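Local atomic coordinates of heme peroxidase (Bacteroides thetaiotaomicron, PDB entry 2GVK), a protein that probably uses heme to reduce hydrogen peroxide while oxidising dyes and other substrates, as a member of the dye-decolorizing peroxidase family. Residues Y30-S35 with T77-D82. Residues are numbered along the deposited sequence; the frame is centred on the assembly and turned at random.
Sequences YNLTDS and TRLFPD
The guanidinium of Arg78 meets the carbonyl of Thr33 at its edge, nearly in plane, while Leu32 CB and Asp34 OD1 approach it obliquely; the Phe80 ring carries Leu79 CB over the centre of one face. Both terminal nitrogens grip the one oxygen end-on: Arg78 NH2 lies 3.0 Å from Thr33 O in the straighter bond (153°), tilted a little from the carbonyl plane, and Arg78 NH1 lies 3.3 Å from Thr33 O, well above that plane. In one of its two conformers, Asp34 OD1 sits 3.7 Å from Arg78 NH1, a long salt bridge with no N-H pointing at it; carboxylate and guanidinium planes stand 67° apart. The arginine gets there stretched out, with CG anti to the backbone N (chi1 173°) and the chain extended from CG to NE. Leu32 runs past the arginine in the opposite direction, with Leu32 CB 3.5 Å from Arg78 NH1. Leu32 and Leu79 reach toward each other tip to tip, Leu32 CD1 lying 4.0 Å from Leu79 CG. Val42 of helix 38-59 touches both leucines. The contact thus ties the end of strand 24-32 and the loop after it to the last turn of helix 73-79, at the surface of the N-terminal half of the DyP-type dimeric alpha+beta barrel fold. The forked bonds hold the guanidinium's end against Thr33 O, and Asp34 in this conformer may add weak attraction.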
ATOM      1  N   TYR A  30     -32.545  -5.758  12.417  1.00 10.56           N
ATOM      2  CA  TYR A  30     -33.582  -4.897  12.947  1.00 10.59           C
ATOM      3  C   TYR A  30     -34.921  -5.615  12.933  1.00 10.91           C
ATOM      4  O   TYR A  30     -35.207  -6.389  12.016  1.00 10.90           O
ATOM      5  CB  TYR A  30     -33.741  -3.673  12.061  1.00 10.74           C
ATOM      6  CG  TYR A  30     -32.671  -2.609  12.162  1.00  9.76           C
ATOM      7  CD1 TYR A  30     -32.463  -1.933  13.336  1.00 11.40           C
ATOM      8  CD2 TYR A  30     -32.067  -2.104  11.009  1.00 10.72           C
ATOM      9  CE1 TYR A  30     -31.588  -0.838  13.402  1.00 11.39           C
ATOM     10  CE2 TYR A  30     -31.193  -1.025  11.070  1.00 11.23           C
ATOM     11  CZ  TYR A  30     -30.959  -0.405  12.271  1.00 12.51           C
ATOM     12  OH  TYR A  30     -30.147   0.702  12.332  1.00 13.83           O
ATOM     13  N   ASN A  31     -35.785  -5.274  13.885  1.00 11.33           N
ATOM     14  CA  ASN A  31     -37.204  -5.561  13.768  1.00 11.51           C
ATOM     15  C   ASN A  31     -37.936  -4.278  13.400  1.00 11.69           C
ATOM     16  O   ASN A  31     -37.537  -3.198  13.799  1.00 11.53           O
ATOM     17  CB  ASN A  31     -37.771  -6.087  15.076  1.00 11.58           C
ATOM     18  CG  ASN A  31     -37.687  -7.597  15.195  1.00 13.77           C
ATOM     19  OD1 ASN A  31     -37.350  -8.298  14.240  1.00 13.60           O
ATOM     20  ND2 ASN A  31     -37.989  -8.110  16.397  1.00 16.16           N
ATOM     21  N   LEU A  32     -39.006  -4.412  12.631  1.00 11.86           N
ATOM     22  CA  LEU A  32     -39.860  -3.287  12.312  1.00 12.10           C
ATOM     23  C   LEU A  32     -40.706  -2.905  13.504  1.00 12.63           C
ATOM     24  O   LEU A  32     -41.139  -3.761  14.251  1.00 12.88           O
ATOM     25  CB  LEU A  32     -40.789  -3.639  11.144  1.00 12.24           C
ATOM     26  CG  LEU A  32     -40.117  -4.037   9.836  1.00 13.10           C
ATOM     27  CD1 LEU A  32     -41.171  -4.447   8.842  1.00 14.91           C
ATOM     28  CD2 LEU A  32     -39.270  -2.905   9.299  1.00 14.96           C
ATOM     29  N   THR A  33     -41.001  -1.611  13.621  1.00 12.99           N
ATOM     30  CA  THR A  33     -41.984  -1.123  14.590  1.00 13.69           C
ATOM     31  C   THR A  33     -43.339  -0.941  13.916  1.00 14.48           C
ATOM     32  O   THR A  33     -43.443  -0.969  12.690  1.00 14.12           O
ATOM     33  CB  THR A  33     -41.585   0.234  15.164  1.00 13.69           C
ATOM     34  OG1 THR A  33     -41.694   1.244  14.140  1.00 14.41           O
ATOM     35  CG2 THR A  33     -40.184   0.200  15.705  1.00 13.71           C
ATOM     36  N   ASP A  34     -44.351  -0.624  14.722  1.00 15.52           N
ATOM     37  CA  ASP A  34     -45.700  -0.411  14.204  0.70 16.24           C
ATOM     38  C   ASP A  34     -45.997   1.068  13.957  1.00 16.34           C
ATOM     39  O   ASP A  34     -47.148   1.474  13.895  1.00 17.18           O
ATOM     40  CB  ASP A  34     -46.736  -0.991  15.168  0.70 16.53           C
ATOM     41  CG  ASP A  34     -46.912  -2.479  15.001  0.70 20.07           C
ATOM     42  OD1 ASP A  34     -46.417  -3.034  13.996  0.70 25.18           O
ATOM     43  OD2 ASP A  34     -47.582  -3.099  15.859  0.70 26.91           O
ATOM     44  N   SER A  35     -44.972   1.864  13.789  1.00 16.23           N
ATOM     45  CA  SER A  35     -45.181   3.297  13.572  1.00 15.98           C
ATOM     46  C   SER A  35     -45.858   3.560  12.214  1.00 15.71           C
ATOM     47  O   SER A  35     -45.739   2.772  11.294  1.00 15.50           O
ATOM     48  CB  SER A  35     -43.881   4.050  13.652  1.00 16.06           C
ATOM     49  OG  SER A  35     -43.225   4.088  12.405  1.00 15.98           O
ATOM     50  N   THR A  77     -43.795  -9.926   3.556  1.00 12.16           N
ATOM     51  CA  THR A  77     -45.215  -9.950   3.279  1.00 12.71           C
ATOM     52  C   THR A  77     -45.916  -8.701   3.852  1.00 13.08           C
ATOM     53  O   THR A  77     -46.821  -8.145   3.228  1.00 13.12           O
ATOM     54  CB  THR A  77     -45.845 -11.255   3.806  1.00 12.93           C
ATOM     55  OG1 THR A  77     -45.453 -12.328   2.948  1.00 14.62           O
ATOM     56  CG2 THR A  77     -47.346 -11.171   3.824  1.00 14.22           C
ATOM     57  N   ARG A  78     -45.466  -8.234   5.002  1.00 13.50           N
ATOM     58  CA  ARG A  78     -46.006  -7.001   5.578  1.00 13.97           C
ATOM     59  C   ARG A  78     -45.700  -5.781   4.708  1.00 13.82           C
ATOM     60  O   ARG A  78     -46.591  -4.972   4.416  1.00 14.00           O
ATOM     61  CB  ARG A  78     -45.451  -6.754   6.966  1.00 14.44           C
ATOM     62  CG  ARG A  78     -45.862  -5.391   7.496  1.00 17.08           C
ATOM     63  CD  ARG A  78     -45.230  -5.033   8.787  1.00 20.98           C
ATOM     64  NE  ARG A  78     -45.487  -3.624   9.118  1.00 21.78           N
ATOM     65  CZ  ARG A  78     -45.002  -3.014  10.186  1.00 22.90           C
ATOM     66  NH1 ARG A  78     -44.270  -3.693  11.052  1.00 24.70           N
ATOM     67  NH2 ARG A  78     -45.277  -1.732  10.405  1.00 22.81           N
ATOM     68  N   LEU A  79     -44.448  -5.655   4.291  1.00 13.43           N
ATOM     69  CA  LEU A  79     -44.003  -4.487   3.559  1.00 13.10           C
ATOM     70  C   LEU A  79     -44.482  -4.468   2.127  1.00 13.18           C
ATOM     71  O   LEU A  79     -44.800  -3.401   1.594  1.00 13.29           O
ATOM     72  CB  LEU A  79     -42.461  -4.409   3.553  1.00 13.18           C
ATOM     73  CG  LEU A  79     -41.765  -4.176   4.897  1.00 13.48           C
ATOM     74  CD1 LEU A  79     -40.316  -4.551   4.828  1.00 14.28           C
ATOM     75  CD2 LEU A  79     -41.946  -2.704   5.326  1.00 14.62           C
ATOM     76  N   PHE A  80     -44.471  -5.649   1.481  1.00 12.99           N
ATOM     77  CA  PHE A  80     -44.650  -5.770   0.036  1.00 12.86           C
ATOM     78  C   PHE A  80     -45.686  -6.852  -0.308  1.00 12.93           C
ATOM     79  O   PHE A  80     -45.368  -7.837  -0.958  1.00 13.14           O
ATOM     80  CB  PHE A  80     -43.297  -6.126  -0.629  1.00 13.01           C
ATOM     81  CG  PHE A  80     -42.124  -5.289  -0.132  1.00 12.77           C
ATOM     82  CD1 PHE A  80     -42.124  -3.923  -0.292  1.00 13.47           C
ATOM     83  CD2 PHE A  80     -41.018  -5.894   0.470  1.00 13.59           C
ATOM     84  CE1 PHE A  80     -41.047  -3.143   0.173  1.00 15.31           C
ATOM     85  CE2 PHE A  80     -39.949  -5.126   0.914  1.00 13.59           C
ATOM     86  CZ  PHE A  80     -39.984  -3.742   0.771  1.00 13.71           C
ATOM     87  N   PRO A  81     -46.927  -6.650   0.106  1.00 12.85           N
ATOM     88  CA  PRO A  81     -47.979  -7.665  -0.097  1.00 13.02           C
ATOM     89  C   PRO A  81     -48.272  -8.029  -1.565  1.00 13.18           C
ATOM     90  O   PRO A  81     -48.813  -9.104  -1.830  1.00 13.32           O
ATOM     91  CB  PRO A  81     -49.204  -7.017   0.534  1.00 13.10           C
ATOM     92  CG  PRO A  81     -48.909  -5.562   0.530  1.00 12.92           C
ATOM     93  CD  PRO A  81     -47.455  -5.444   0.747  1.00 12.99           C
ATOM     94  N   ASP A  82     -47.939  -7.154  -2.499  1.00 13.15           N
ATOM     95  CA  ASP A  82     -48.335  -7.371  -3.898  1.00 13.66           C
ATOM     96  C   ASP A  82     -47.164  -7.691  -4.830  1.00 13.97           C
ATOM     97  O   ASP A  82     -47.344  -7.771  -6.033  1.00 13.96           O
ATOM     98  CB  ASP A  82     -49.090  -6.147  -4.415  1.00 13.66           C
ATOM     99  CG  ASP A  82     -50.524  -6.068  -3.868  1.00 15.20           C
ATOM    100  OD1 ASP A  82     -50.799  -6.681  -2.807  1.00 15.85           O
ATOM    101  OD2 ASP A  82     -51.371  -5.434  -4.507  1.00 14.89           O
TER